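Local coordinates for fiber protein (Raptor siadenovirus a, PDB 5FJL) that forms the head domain of a trimeric adenovirus fibre, the capsid spike that probably attaches the virion to a receptor on the host cell, at residues F121-T124 with D125-Y128. Numbering follows the deposited sequence.
Sequences FITT and DHVY
T123 turns its hydroxyl across the hairpin end to H126, where OG1 accepts the backbone N-H from 2.9 Å in a distinctly bent bond (136° at the hydrogen). A first torsion of 67°, which leaves OG1 flanked by N and C of its own backbone, directs it to H126 N, while CG2, the other branch, reaches the edge of the Y128 ring at a slant, CG2 of T123 4.1 Å from CE2 of Y128. Backbone N of T123 donates to H126 O at 2.9 Å, making a second, straighter link between the same residues. Beyond them F121 and Y128 form a hydrogen-bonded antiparallel pair, N to O in both directions; their CB atoms lie 4.2 Å apart on one face of the sheet. I122 and V127, the non-hydrogen-bonded pair, run alongside each other from the other face, with CD1 of I122 3.8 Å from CG2 of V127. E156 draws the polar groups together: its OE1 bonds both T123 OG1 and the ND1 of H126, while OE2 takes Y128 OH, which would help fix both rings. A four-residue β-turn, T123 to H126, with T124 and D125 at its corners and backbone angles close to type I, closes the antiparallel hairpin of strands 115-122 and 127-138, at the periphery of the all-β fibre head.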
# COMPACT_ATOMS: atom_id res chain seq x y z
N PHE A 121 -6.37 0.81 16.48
CA PHE A 121 -7.33 -0.02 17.19
C PHE A 121 -7.23 0.27 18.66
O PHE A 121 -6.16 0.17 19.24
CB PHE A 121 -7.11 -1.53 16.93
CG PHE A 121 -7.29 -1.91 15.49
CD1 PHE A 121 -6.22 -1.88 14.60
CD2 PHE A 121 -8.53 -2.31 15.00
CE1 PHE A 121 -6.39 -2.20 13.27
CE2 PHE A 121 -8.69 -2.64 13.66
CZ PHE A 121 -7.62 -2.56 12.80
N ILE A 122 -8.36 0.66 19.25
CA ILE A 122 -8.47 0.92 20.69
C ILE A 122 -9.18 -0.24 21.33
O ILE A 122 -10.31 -0.57 20.95
CB ILE A 122 -9.26 2.22 20.96
CG1 ILE A 122 -8.72 3.40 20.16
CG2 ILE A 122 -9.33 2.49 22.45
CD1 ILE A 122 -7.34 3.80 20.48
N THR A 123 -8.51 -0.89 22.30
CA THR A 123 -9.13 -1.89 23.13
C THR A 123 -9.21 -1.31 24.56
O THR A 123 -8.70 -0.21 24.82
CB THR A 123 -8.36 -3.21 23.13
OG1 THR A 123 -7.11 -3.03 23.75
CG2 THR A 123 -8.17 -3.74 21.67
N THR A 124 -9.83 -2.03 25.48
CA THR A 124 -9.86 -1.53 26.86
C THR A 124 -8.46 -1.28 27.39
O THR A 124 -8.21 -0.24 28.05
CB THR A 124 -10.59 -2.55 27.77
OG1 THR A 124 -11.94 -2.69 27.32
CG2 THR A 124 -10.56 -2.08 29.21
N ASP A 125 -7.51 -2.18 27.11
CA ASP A 125 -6.18 -2.07 27.67
C ASP A 125 -5.13 -1.50 26.80
O ASP A 125 -4.05 -1.14 27.29
CB ASP A 125 -5.71 -3.45 28.14
CG ASP A 125 -6.48 -3.97 29.36
OD1 ASP A 125 -7.23 -3.23 30.04
OD2 ASP A 125 -6.29 -5.18 29.67
N HIS A 126 -5.34 -1.45 25.47
CA HIS A 126 -4.24 -1.14 24.55
C HIS A 126 -4.64 -0.22 23.40
O HIS A 126 -5.82 -0.05 23.11
CB HIS A 126 -3.62 -2.44 23.94
CG HIS A 126 -2.99 -3.32 24.96
ND1 HIS A 126 -3.56 -4.48 25.41
CD2 HIS A 126 -1.86 -3.14 25.68
CE1 HIS A 126 -2.79 -5.02 26.34
NE2 HIS A 126 -1.74 -4.23 26.50
N VAL A 127 -3.63 0.33 22.74
CA VAL A 127 -3.76 1.08 21.52
C VAL A 127 -2.80 0.44 20.54
O VAL A 127 -1.58 0.35 20.81
CB VAL A 127 -3.40 2.55 21.69
CG1 VAL A 127 -3.49 3.31 20.36
CG2 VAL A 127 -4.34 3.21 22.69
N TYR A 128 -3.33 0.00 19.40
CA TYR A 128 -2.52 -0.65 18.36
C TYR A 128 -2.57 0.24 17.13
O TYR A 128 -3.62 0.44 16.53
CB TYR A 128 -3.08 -2.02 18.03
CG TYR A 128 -3.04 -2.98 19.17
CD1 TYR A 128 -1.83 -3.46 19.65
CD2 TYR A 128 -4.20 -3.41 19.80
CE1 TYR A 128 -1.77 -4.30 20.74
CE2 TYR A 128 -4.16 -4.29 20.87
CZ TYR A 128 -2.93 -4.73 21.31
OH TYR A 128 -2.84 -5.62 22.37